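Local coordinates for protein gamma-glutamyl phosphate reductase (Saccharomyces cerevisiae, PDB 1VLU) that catalyses the NADPH-dependent reduction of L-gamma-glutamyl phosphate to the semialdehyde of L-glutamate, the second step of proline biosynthesis from glutamate, at residues A[167-175]-A[190-198]. Residues are numbered along the deposited sequence; the frame is centred on the assembly and turned at random.
Sequences FREMAKIVN and GSVQLIETR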
ATOM      1  N   PHE A 167       0.415 -31.544   1.973  1.00 49.04           N
ATOM      2  CA  PHE A 167       1.152 -30.328   2.296  1.00 49.34           C
ATOM      3  C   PHE A 167       2.240 -30.555   3.354  1.00 49.19           C
ATOM      4  O   PHE A 167       3.392 -30.194   3.128  1.00 48.81           O
ATOM      5  CB  PHE A 167       0.178 -29.243   2.749  1.00 50.47           C
ATOM      6  CG  PHE A 167       0.799 -27.883   2.892  1.00 52.91           C
ATOM      7  CD1 PHE A 167       1.470 -27.521   4.069  1.00 51.28           C
ATOM      8  CD2 PHE A 167       0.701 -26.951   1.861  1.00 56.17           C
ATOM      9  CE1 PHE A 167       2.052 -26.255   4.206  1.00 54.68           C
ATOM     10  CE2 PHE A 167       1.266 -25.676   1.992  1.00 59.10           C
ATOM     11  CZ  PHE A 167       1.946 -25.329   3.161  1.00 54.76           C
ATOM     12  N   ARG A 168       1.856 -31.124   4.499  1.00 48.94           N
ATOM     13  CA  ARG A 168       2.775 -31.563   5.574  1.00 51.89           C
ATOM     14  C   ARG A 168       3.980 -32.387   5.102  1.00 50.44           C
ATOM     15  O   ARG A 168       5.122 -32.040   5.388  1.00 50.70           O
ATOM     16  CB  ARG A 168       2.013 -32.396   6.630  1.00 51.39           C
ATOM     17  CG  ARG A 168       2.651 -32.389   8.038  1.00 53.10           C
ATOM     18  CD  ARG A 168       2.225 -33.564   8.980  1.00 57.44           C
ATOM     19  NE  ARG A 168       0.810 -33.981   8.916  1.00 71.01           N
ATOM     20  CZ  ARG A 168      -0.247 -33.198   9.169  1.00 75.34           C
ATOM     21  NH1 ARG A 168      -0.098 -31.910   9.484  1.00 68.88           N
ATOM     22  NH2 ARG A 168      -1.474 -33.706   9.081  1.00 78.03           N
ATOM     23  N   GLU A 169       3.718 -33.495   4.413  1.00 50.05           N
ATOM     24  CA  GLU A 169       4.784 -34.326   3.876  1.00 50.23           C
ATOM     25  C   GLU A 169       5.742 -33.607   2.913  1.00 50.50           C
ATOM     26  O   GLU A 169       6.961 -33.750   3.015  1.00 50.38           O
ATOM     27  CB  GLU A 169       4.210 -35.589   3.224  1.00 50.07           C
ATOM     28  CG  GLU A 169       4.333 -36.801   4.099  1.00 62.11           C
ATOM     29  CD  GLU A 169       5.698 -36.885   4.781  1.00 74.75           C
ATOM     30  OE1 GLU A 169       6.715 -37.076   4.063  1.00 76.49           O
ATOM     31  OE2 GLU A 169       5.746 -36.738   6.030  1.00 74.69           O
HETATM   32  N   MSE A 170       5.186 -32.839   1.984  1.00 51.40           N
HETATM   33  CA  MSE A 170       5.975 -32.094   1.003  1.00 53.33           C
HETATM   34  C   MSE A 170       6.780 -30.977   1.630  1.00 48.79           C
HETATM   35  O   MSE A 170       7.944 -30.820   1.301  1.00 48.94           O
HETATM   36  CB  MSE A 170       5.093 -31.569  -0.133  1.00 50.50           C
HETATM   37  CG  MSE A 170       4.613 -32.701  -1.047  1.00 52.42           C
HETATM   38 SE   MSE A 170       3.491 -32.131  -2.573  1.00 67.61          SE
HETATM   39  CE  MSE A 170       4.947 -31.485  -3.799  1.00 59.00           C
ATOM     40  N   ALA A 171       6.164 -30.204   2.517  1.00 48.01           N
ATOM     41  CA  ALA A 171       6.874 -29.200   3.318  1.00 49.16           C
ATOM     42  C   ALA A 171       8.084 -29.782   4.046  1.00 50.86           C
ATOM     43  O   ALA A 171       9.160 -29.214   3.989  1.00 53.81           O
ATOM     44  CB  ALA A 171       5.941 -28.552   4.321  1.00 47.30           C
ATOM     45  N   LYS A 172       7.904 -30.920   4.713  1.00 51.11           N
ATOM     46  CA  LYS A 172       8.988 -31.599   5.413  1.00 52.00           C
ATOM     47  C   LYS A 172      10.177 -31.858   4.482  1.00 51.83           C
ATOM     48  O   LYS A 172      11.325 -31.621   4.851  1.00 52.26           O
ATOM     49  CB  LYS A 172       8.490 -32.920   6.022  1.00 49.80           C
ATOM     50  CG  LYS A 172       9.518 -33.612   6.925  1.00 55.56           C
ATOM     51  CD  LYS A 172       9.002 -34.926   7.532  1.00 53.11           C
ATOM     52  N   ILE A 173       9.891 -32.334   3.274  1.00 49.22           N
ATOM     53  CA  ILE A 173      10.940 -32.707   2.332  1.00 47.85           C
ATOM     54  C   ILE A 173      11.690 -31.488   1.777  1.00 49.13           C
ATOM     55  O   ILE A 173      12.908 -31.533   1.608  1.00 50.89           O
ATOM     56  CB  ILE A 173      10.376 -33.587   1.177  1.00 48.24           C
ATOM     57  CG1 ILE A 173       9.776 -34.887   1.732  1.00 43.39           C
ATOM     58  CG2 ILE A 173      11.449 -33.902   0.155  1.00 42.16           C
ATOM     59  CD1 ILE A 173       8.704 -35.470   0.835  1.00 42.70           C
ATOM     60  N   VAL A 174      10.961 -30.411   1.489  1.00 46.21           N
ATOM     61  CA  VAL A 174      11.556 -29.189   0.972  1.00 44.93           C
ATOM     62  C   VAL A 174      12.356 -28.493   2.088  1.00 47.19           C
ATOM     63  O   VAL A 174      13.495 -28.074   1.862  1.00 48.16           O
ATOM     64  CB  VAL A 174      10.461 -28.268   0.354  1.00 43.69           C
ATOM     65  CG1 VAL A 174      10.965 -26.857   0.098  1.00 41.33           C
ATOM     66  CG2 VAL A 174       9.925 -28.878  -0.939  1.00 44.30           C
ATOM     67  N   ASN A 175      11.767 -28.391   3.283  1.00 48.25           N
ATOM     68  CA  ASN A 175      12.413 -27.750   4.446  1.00 50.05           C
ATOM     69  C   ASN A 175      13.743 -28.430   4.730  1.00 50.92           C
ATOM     70  O   ASN A 175      14.781 -27.787   4.783  1.00 52.43           O
ATOM     71  CB  ASN A 175      11.540 -27.865   5.706  1.00 48.13           C
ATOM     72  CG  ASN A 175      10.354 -26.891   5.729  1.00 53.49           C
ATOM     73  OD1 ASN A 175      10.340 -25.852   5.051  1.00 44.31           O
ATOM     74  ND2 ASN A 175       9.352 -27.223   6.561  1.00 52.96           N
ATOM     75  N   GLY A 190      14.291 -20.586   4.985  1.00 54.86           N
ATOM     76  CA  GLY A 190      13.363 -19.446   4.936  1.00 49.74           C
ATOM     77  C   GLY A 190      13.105 -18.887   3.544  1.00 49.33           C
ATOM     78  O   GLY A 190      12.210 -18.057   3.387  1.00 49.53           O
ATOM     79  N   SER A 191      13.876 -19.316   2.534  1.00 47.21           N
ATOM     80  CA  SER A 191      13.620 -18.908   1.146  1.00 49.27           C
ATOM     81  C   SER A 191      12.171 -19.240   0.786  1.00 50.07           C
ATOM     82  O   SER A 191      11.504 -18.458   0.105  1.00 51.53           O
ATOM     83  CB  SER A 191      14.555 -19.624   0.165  1.00 51.07           C
ATOM     84  OG  SER A 191      15.903 -19.256   0.354  1.00 52.45           O
ATOM     85  N   VAL A 192      11.713 -20.411   1.244  1.00 48.03           N
ATOM     86  CA  VAL A 192      10.332 -20.866   1.098  1.00 47.86           C
ATOM     87  C   VAL A 192       9.773 -21.225   2.466  1.00 47.39           C
ATOM     88  O   VAL A 192      10.327 -22.060   3.120  1.00 48.34           O
ATOM     89  CB  VAL A 192      10.233 -22.119   0.180  1.00 48.37           C
ATOM     90  CG1 VAL A 192       8.812 -22.592   0.089  1.00 44.37           C
ATOM     91  CG2 VAL A 192      10.742 -21.793  -1.229  1.00 45.75           C
ATOM     92  N   GLN A 193       8.700 -20.578   2.917  1.00 48.68           N
ATOM     93  CA  GLN A 193       8.064 -20.981   4.192  1.00 48.51           C
ATOM     94  C   GLN A 193       6.688 -21.538   3.923  1.00 48.25           C
ATOM     95  O   GLN A 193       5.837 -20.892   3.315  1.00 50.32           O
ATOM     96  CB  GLN A 193       7.976 -19.842   5.218  1.00 46.06           C
ATOM     97  CG  GLN A 193       9.287 -19.136   5.468  1.00 51.30           C
ATOM     98  CD  GLN A 193       9.132 -17.949   6.395  1.00 52.62           C
ATOM     99  OE1 GLN A 193       8.843 -18.108   7.579  1.00 52.07           O
ATOM    100  NE2 GLN A 193       9.325 -16.750   5.858  1.00 52.30           N
ATOM    101  N   LEU A 194       6.479 -22.751   4.391  1.00 50.56           N
ATOM    102  CA  LEU A 194       5.263 -23.472   4.139  1.00 52.33           C
ATOM    103  C   LEU A 194       4.466 -23.435   5.432  1.00 55.01           C
ATOM    104  O   LEU A 194       4.785 -24.148   6.378  1.00 56.69           O
ATOM    105  CB  LEU A 194       5.636 -24.886   3.700  1.00 52.07           C
ATOM    106  CG  LEU A 194       6.529 -24.921   2.438  1.00 52.30           C
ATOM    107  CD1 LEU A 194       7.877 -25.617   2.672  1.00 42.75           C
ATOM    108  CD2 LEU A 194       5.793 -25.540   1.247  1.00 49.45           C
ATOM    109  N   ILE A 195       3.453 -22.572   5.469  1.00 59.56           N
ATOM    110  CA  ILE A 195       2.653 -22.315   6.674  1.00 65.32           C
ATOM    111  C   ILE A 195       1.672 -23.452   6.956  1.00 71.45           C
ATOM    112  O   ILE A 195       0.685 -23.639   6.236  1.00 72.60           O
ATOM    113  CB  ILE A 195       1.879 -20.956   6.604  1.00 64.81           C
ATOM    114  CG1 ILE A 195       2.816 -19.769   6.321  1.00 58.63           C
ATOM    115  CG2 ILE A 195       1.074 -20.720   7.880  1.00 63.41           C
ATOM    116  CD1 ILE A 195       4.214 -19.821   7.029  1.00 61.28           C
ATOM    117  N   GLU A 196       1.962 -24.208   8.012  1.00 77.45           N
ATOM    118  CA  GLU A 196       1.118 -25.329   8.417  1.00 83.24           C
ATOM    119  C   GLU A 196       0.118 -24.851   9.464  1.00 87.44           C
ATOM    120  O   GLU A 196       0.289 -25.120  10.658  1.00 89.46           O
ATOM    121  CB  GLU A 196       1.965 -26.498   8.952  1.00 81.17           C
ATOM    122  CG  GLU A 196       2.817 -27.213   7.896  1.00 80.74           C
ATOM    123  CD  GLU A 196       3.573 -28.426   8.441  1.00 84.19           C
ATOM    124  OE1 GLU A 196       3.079 -29.084   9.393  1.00 85.99           O
ATOM    125  OE2 GLU A 196       4.661 -28.733   7.906  1.00 80.98           O
ATOM    126  N   THR A 197      -0.914 -24.133   9.006  1.00 91.21           N
ATOM    127  CA  THR A 197      -1.992 -23.601   9.870  1.00 94.79           C
ATOM    128  C   THR A 197      -1.522 -23.242  11.303  1.00 97.11           C
ATOM    129  O   THR A 197      -1.853 -23.928  12.289  1.00 97.09           O
ATOM    130  CB  THR A 197      -3.290 -24.510   9.853  1.00 94.65           C
ATOM    131  OG1 THR A 197      -4.332 -23.893  10.623  1.00 93.30           O
ATOM    132  CG2 THR A 197      -3.022 -25.944  10.376  1.00 93.19           C
ATOM    133  N   ARG A 198      -0.732 -22.170  11.393  1.00 98.59           N
ATOM    134  CA  ARG A 198      -0.133 -21.742  12.653  1.00 99.53           C
ATOM    135  C   ARG A 198      -0.352 -20.245  12.898  1.00100.98           C
ATOM    136  O   ARG A 198      -1.162 -19.845  13.744  1.00100.98           O
ATOM    137  CB  ARG A 198       1.363 -22.070  12.661  1.00 99.12           C
TER
HETATM  138  O   HOH W   1       8.714 -23.790   5.909  1.00 46.44           O
HETATM  139  O   HOH W   2       6.569 -26.189   7.215  1.00 50.64           O
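Ala171 faces Leu194 where the axes of helix 167-175 and strand 192-194 come within 9.2 Å and run roughly antiparallel, at 151°. They are the second and third elements of a beta-alpha-beta unit in the aldehyde dehydrogenase-like fold. Strand 154-158 opens this unit and pairs in parallel with 192-194. Leu194 is the main apolar side chain of the strand here. Leu194 CB lies 3.7 Å from Ala171 CB, while Leu194 CD1 touches Val174 CG1 and also comes close to Asn175 OD1. Phe167 lies one turn before Ala171. Its CG is anti to the backbone N (chi1 -171°), and with this torsion the far end of the ring reaches Leu194 and Ile195. There Phe167 CZ comes 3.8 Å from Leu194 CB, and Phe167 CE1 lies 3.6 Å from the carbonyl O of Ile195. Glu196 CG meets the same ring at its edge. Phe167 and Leu194 both also touch Ile141 of helix 139-151, which joins the same apolar packing. An alanine in place of Phe167 would probably leave a gap beside Leu194 CB and the Glu196 methylene, freeing the Glu196 side chain to shift. The plane of the Glu196 carboxylate is turned 87° from that of the Phe167 ring. Arg168 lies nearby, but Arg168 NH1 stays 4.3 Å from Glu196 OE1, too far for a salt bridge; Arg168 NH2 hydrogen-bonds to Asn165 OD1. No direct hydrogen bond links the two segments. Two waters do this work at the Asn175 amide. One donates to Asn175 OD1 and accepts from Leu194 N. The second accepts from Asn175 ND2 at 3.0 Å and donates both to Leu194 O, at 2.8 Å, and to Glu196 OE2, at a longer 3.3 Å.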